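Local coordinates for protein aspartate aminotransferase (Plasmodium falciparum, PDB 3K7Y) that probably catalyses the pyridoxal-phosphate-dependent, reversible transfer of the amino group from L-aspartate to 2-oxoglutarate, giving oxaloacetate and L-glutamate, as a homodimer, at residues A[320-328]-A[383-391]. Residues are numbered along the deposited sequence; the frame is centred on the assembly and turned at random.
Sequences RITNNRILF and VSGITKNNV
The F328 ring carries CD1 of I386 over one face, 4.0 Å from the ring centroid and 19° off its normal, a CH-pi contact displaced toward the CD1 rim. With CG1 anti to the carbonyl carbon (chi1 -58°), I386 sends its CD1 onto the ring, the two side chains crossing at about a right angle; I394 and I398 of helix 390-403 also touch F328, a flat hydrophobic group suited to burial. At the other end, the R320 guanidinium has the S384 CB at its edge, 4.0 Å from NH2, and CG1 of its neighbour I321 over one face. Between them stands the amide of N324: ND2 donates to I386 O at 3.1 Å, a bent bond (144°). I386 O lies near the amide plane of N324, while the donor is tilted from the carbonyl plane; a polar side chain thus satisfies a loop carbonyl. The contact packs helix 304-335 of this class-one aminotransferase fold against the turn between strand 380-382 and helix 390-403. V383, compact and branched, sets CG1 against the helix, 3.8 Å from R325 N and close to N324 CB. R325 itself directs NH2 to the carbonyls of G353 and F355. L327 CD2 meets V391 CG1 at 3.8 Å, two apolar side chains crossing steeply.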
ATOM      1  N   ARG A 320     -23.874  21.221   6.423  1.00 82.61           N
ATOM      2  CA  ARG A 320     -24.124  20.864   7.821  1.00 82.46           C
ATOM      3  C   ARG A 320     -22.914  21.197   8.687  1.00 79.80           C
ATOM      4  O   ARG A 320     -23.057  21.785   9.760  1.00 80.36           O
ATOM      5  CB  ARG A 320     -24.512  19.388   7.968  1.00 83.22           C
ATOM      6  CG  ARG A 320     -24.708  18.965   9.426  1.00 85.69           C
ATOM      7  CD  ARG A 320     -24.841  17.433   9.643  1.00 89.69           C
ATOM      8  NE  ARG A 320     -23.579  16.668   9.596  1.00 89.61           N
ATOM      9  CZ  ARG A 320     -22.588  16.703  10.497  1.00 89.61           C
ATOM     10  NH1 ARG A 320     -22.630  17.503  11.562  1.00 90.21           N
ATOM     11  NH2 ARG A 320     -21.518  15.938  10.311  1.00 89.64           N
ATOM     12  N   ILE A 321     -21.730  20.837   8.202  1.00 77.06           N
ATOM     13  CA  ILE A 321     -20.490  21.115   8.908  1.00 74.10           C
ATOM     14  C   ILE A 321     -20.324  22.611   9.140  1.00 73.44           C
ATOM     15  O   ILE A 321     -20.329  23.038  10.290  1.00 73.57           O
ATOM     16  CB  ILE A 321     -19.268  20.490   8.212  1.00 72.56           C
ATOM     17  CG1 ILE A 321     -19.306  18.964   8.384  1.00 72.59           C
ATOM     18  CG2 ILE A 321     -17.987  21.042   8.803  1.00 71.67           C
ATOM     19  CD1 ILE A 321     -18.407  18.177   7.442  1.00 71.42           C
ATOM     20  N   THR A 322     -20.222  23.419   8.082  1.00 72.55           N
ATOM     21  CA  THR A 322     -19.963  24.841   8.312  1.00 71.40           C
ATOM     22  C   THR A 322     -21.060  25.443   9.198  1.00 72.54           C
ATOM     23  O   THR A 322     -20.797  26.387   9.936  1.00 72.69           O
ATOM     24  CB  THR A 322     -19.679  25.676   7.027  1.00 71.43           C
ATOM     25  OG1 THR A 322     -20.896  26.134   6.466  1.00 72.16           O
ATOM     26  CG2 THR A 322     -18.911  24.894   5.990  1.00 69.65           C
ATOM     27  N   ASN A 323     -22.260  24.852   9.161  1.00 73.45           N
ATOM     28  CA  ASN A 323     -23.379  25.240  10.049  1.00 74.77           C
ATOM     29  C   ASN A 323     -23.098  24.882  11.511  1.00 73.73           C
ATOM     30  O   ASN A 323     -23.156  25.736  12.397  1.00 73.88           O
ATOM     31  CB  ASN A 323     -24.719  24.615   9.600  1.00 76.62           C
ATOM     32  CG  ASN A 323     -25.237  25.186   8.266  1.00 78.38           C
ATOM     33  OD1 ASN A 323     -24.612  26.063   7.660  1.00 77.95           O
ATOM     34  ND2 ASN A 323     -26.382  24.675   7.807  1.00 79.47           N
ATOM     35  N   ASN A 324     -22.796  23.608  11.745  1.00 72.58           N
ATOM     36  CA  ASN A 324     -22.313  23.112  13.031  1.00 71.58           C
ATOM     37  C   ASN A 324     -21.200  23.987  13.677  1.00 69.93           C
ATOM     38  O   ASN A 324     -21.201  24.198  14.885  1.00 70.14           O
ATOM     39  CB  ASN A 324     -21.803  21.685  12.838  1.00 71.04           C
ATOM     40  CG  ASN A 324     -22.198  20.752  13.973  1.00 73.43           C
ATOM     41  OD1 ASN A 324     -23.199  20.983  14.664  1.00 76.41           O
ATOM     42  ND2 ASN A 324     -21.423  19.672  14.157  1.00 72.86           N
ATOM     43  N   ARG A 325     -20.257  24.478  12.866  1.00 68.18           N
ATOM     44  CA  ARG A 325     -19.204  25.408  13.308  1.00 66.28           C
ATOM     45  C   ARG A 325     -19.758  26.770  13.734  1.00 66.93           C
ATOM     46  O   ARG A 325     -19.356  27.322  14.767  1.00 66.98           O
ATOM     47  CB  ARG A 325     -18.165  25.605  12.196  1.00 65.44           C
ATOM     48  CG  ARG A 325     -17.008  26.541  12.550  1.00 64.08           C
ATOM     49  CD  ARG A 325     -16.210  26.949  11.323  1.00 63.53           C
ATOM     50  NE  ARG A 325     -15.330  25.888  10.839  1.00 62.63           N
ATOM     51  CZ  ARG A 325     -15.679  24.968   9.941  1.00 64.54           C
ATOM     52  NH1 ARG A 325     -16.903  24.964   9.419  1.00 66.22           N
ATOM     53  NH2 ARG A 325     -14.804  24.044   9.553  1.00 64.29           N
ATOM     54  N   ILE A 326     -20.661  27.324  12.928  1.00 67.32           N
ATOM     55  CA  ILE A 326     -21.359  28.561  13.298  1.00 67.98           C
ATOM     56  C   ILE A 326     -22.056  28.399  14.656  1.00 68.56           C
ATOM     57  O   ILE A 326     -21.763  29.139  15.589  1.00 68.37           O
ATOM     58  CB  ILE A 326     -22.322  29.037  12.173  1.00 69.20           C
ATOM     59  CG1 ILE A 326     -21.526  29.757  11.096  1.00 67.79           C
ATOM     60  CG2 ILE A 326     -23.445  29.936  12.708  1.00 70.57           C
ATOM     61  CD1 ILE A 326     -22.165  29.674   9.753  1.00 68.26           C
ATOM     62  N   LEU A 327     -22.937  27.402  14.765  1.00 69.25           N
ATOM     63  CA  LEU A 327     -23.637  27.100  16.015  1.00 70.18           C
ATOM     64  C   LEU A 327     -22.666  27.067  17.182  1.00 69.12           C
ATOM     65  O   LEU A 327     -22.894  27.704  18.216  1.00 70.31           O
ATOM     66  CB  LEU A 327     -24.339  25.740  15.930  1.00 70.57           C
ATOM     67  CG  LEU A 327     -25.337  25.304  17.015  1.00 71.64           C
ATOM     68  CD1 LEU A 327     -25.512  23.808  16.965  1.00 71.65           C
ATOM     69  CD2 LEU A 327     -24.931  25.680  18.410  1.00 71.32           C
ATOM     70  N   PHE A 328     -21.587  26.318  17.003  1.00 67.26           N
ATOM     71  CA  PHE A 328     -20.639  26.050  18.064  1.00 66.43           C
ATOM     72  C   PHE A 328     -20.102  27.313  18.770  1.00 66.59           C
ATOM     73  O   PHE A 328     -20.215  27.435  19.990  1.00 66.80           O
ATOM     74  CB  PHE A 328     -19.507  25.148  17.544  1.00 64.79           C
ATOM     75  CG  PHE A 328     -18.433  24.874  18.559  1.00 63.92           C
ATOM     76  CD1 PHE A 328     -18.717  24.181  19.727  1.00 63.67           C
ATOM     77  CD2 PHE A 328     -17.136  25.323  18.351  1.00 62.75           C
ATOM     78  CE1 PHE A 328     -17.724  23.940  20.678  1.00 63.10           C
ATOM     79  CE2 PHE A 328     -16.135  25.080  19.294  1.00 62.52           C
ATOM     80  CZ  PHE A 328     -16.433  24.387  20.464  1.00 61.87           C
ATOM     81  N   VAL A 383     -14.987  19.322  14.229  1.00 69.53           N
ATOM     82  CA  VAL A 383     -16.288  19.954  14.362  1.00 71.84           C
ATOM     83  C   VAL A 383     -17.395  18.937  14.172  1.00 74.73           C
ATOM     84  O   VAL A 383     -18.394  18.973  14.873  1.00 75.83           O
ATOM     85  CB  VAL A 383     -16.451  21.128  13.370  1.00 72.53           C
ATOM     86  CG1 VAL A 383     -17.916  21.483  13.176  1.00 74.87           C
ATOM     87  CG2 VAL A 383     -15.682  22.345  13.860  1.00 71.13           C
ATOM     88  N   SER A 384     -17.196  18.011  13.242  1.00 77.37           N
ATOM     89  CA  SER A 384     -18.231  17.031  12.875  1.00 81.45           C
ATOM     90  C   SER A 384     -18.721  16.168  14.043  1.00 83.05           C
ATOM     91  O   SER A 384     -19.690  15.412  13.898  1.00 85.54           O
ATOM     92  CB  SER A 384     -17.742  16.142  11.731  1.00 81.96           C
ATOM     93  OG  SER A 384     -16.408  15.744  11.971  1.00 81.02           O
ATOM     94  N   GLY A 385     -18.060  16.301  15.194  1.00 82.65           N
ATOM     95  CA  GLY A 385     -18.393  15.512  16.375  1.00 84.91           C
ATOM     96  C   GLY A 385     -19.050  16.310  17.484  1.00 86.17           C
ATOM     97  O   GLY A 385     -18.896  15.984  18.665  1.00 86.20           O
ATOM     98  N   ILE A 386     -19.783  17.356  17.112  1.00 87.71           N
ATOM     99  CA  ILE A 386     -20.496  18.171  18.095  1.00 89.14           C
ATOM    100  C   ILE A 386     -21.995  18.095  17.814  1.00 93.10           C
ATOM    101  O   ILE A 386     -22.512  18.795  16.938  1.00 94.11           O
ATOM    102  CB  ILE A 386     -20.012  19.646  18.120  1.00 87.02           C
ATOM    103  CG1 ILE A 386     -18.514  19.735  18.415  1.00 83.86           C
ATOM    104  CG2 ILE A 386     -20.745  20.392  19.194  1.00 88.08           C
ATOM    105  CD1 ILE A 386     -17.852  20.998  17.921  1.00 80.70           C
ATOM    106  N   THR A 387     -22.685  17.229  18.550  1.00 96.22           N
ATOM    107  CA  THR A 387     -24.115  17.047  18.351  1.00100.68           C
ATOM    108  C   THR A 387     -24.881  18.155  19.062  1.00101.89           C
ATOM    109  O   THR A 387     -24.347  18.834  19.939  1.00100.21           O
ATOM    110  CB  THR A 387     -24.609  15.646  18.831  1.00103.21           C
ATOM    111  OG1 THR A 387     -23.721  14.627  18.359  1.00103.10           O
ATOM    112  CG2 THR A 387     -26.019  15.330  18.306  1.00107.28           C
ATOM    113  N   LYS A 388     -26.129  18.339  18.636  1.00105.49           N
ATOM    114  CA  LYS A 388     -27.112  19.175  19.306  1.00107.66           C
ATOM    115  C   LYS A 388     -27.161  18.896  20.816  1.00107.85           C
ATOM    116  O   LYS A 388     -27.438  19.795  21.612  1.00107.95           O
ATOM    117  CB  LYS A 388     -28.482  18.916  18.672  1.00111.76           C
ATOM    118  CG  LYS A 388     -29.593  19.872  19.089  1.00114.79           C
ATOM    119  CD  LYS A 388     -30.904  19.475  18.421  1.00120.45           C
ATOM    120  CE  LYS A 388     -31.978  20.543  18.582  1.00123.23           C
ATOM    121  NZ  LYS A 388     -33.102  20.281  17.638  1.00127.76           N
ATOM    122  N   ASN A 389     -26.893  17.650  21.199  1.00108.25           N
ATOM    123  CA  ASN A 389     -26.812  17.276  22.606  1.00108.42           C
ATOM    124  C   ASN A 389     -25.547  17.843  23.227  1.00104.58           C
ATOM    125  O   ASN A 389     -25.549  18.307  24.373  1.00104.53           O
ATOM    126  CB  ASN A 389     -26.811  15.751  22.753  1.00110.43           C
ATOM    127  CG  ASN A 389     -27.964  15.088  22.018  1.00114.62           C
ATOM    128  OD1 ASN A 389     -28.310  15.477  20.900  1.00115.30           O
ATOM    129  ND2 ASN A 389     -28.557  14.070  22.642  1.00118.07           N
ATOM    130  N   ASN A 390     -24.481  17.833  22.429  1.00101.30           N
ATOM    131  CA  ASN A 390     -23.120  18.053  22.906  1.00 97.61           C
ATOM    132  C   ASN A 390     -22.749  19.492  23.224  1.00 95.11           C
ATOM    133  O   ASN A 390     -22.074  19.748  24.223  1.00 94.19           O
ATOM    134  CB  ASN A 390     -22.119  17.452  21.919  1.00 96.00           C
ATOM    135  CG  ASN A 390     -22.000  15.944  22.059  1.00 97.53           C
ATOM    136  OD1 ASN A 390     -20.953  15.433  22.453  1.00 95.59           O
ATOM    137  ND2 ASN A 390     -23.087  15.223  21.760  1.00100.42           N
ATOM    138  N   VAL A 391     -23.197  20.422  22.382  1.00 93.92           N
ATOM    139  CA  VAL A 391     -22.827  21.833  22.500  1.00 91.32           C
ATOM    140  C   VAL A 391     -22.722  22.356  23.937  1.00 90.37           C
ATOM    141  O   VAL A 391     -21.661  22.834  24.337  1.00 88.64           O
ATOM    142  CB  VAL A 391     -23.743  22.755  21.666  1.00 92.65           C
ATOM    143  CG1 VAL A 391     -23.333  22.731  20.215  1.00 91.63           C
ATOM    144  CG2 VAL A 391     -25.213  22.363  21.827  1.00 96.00           C
TER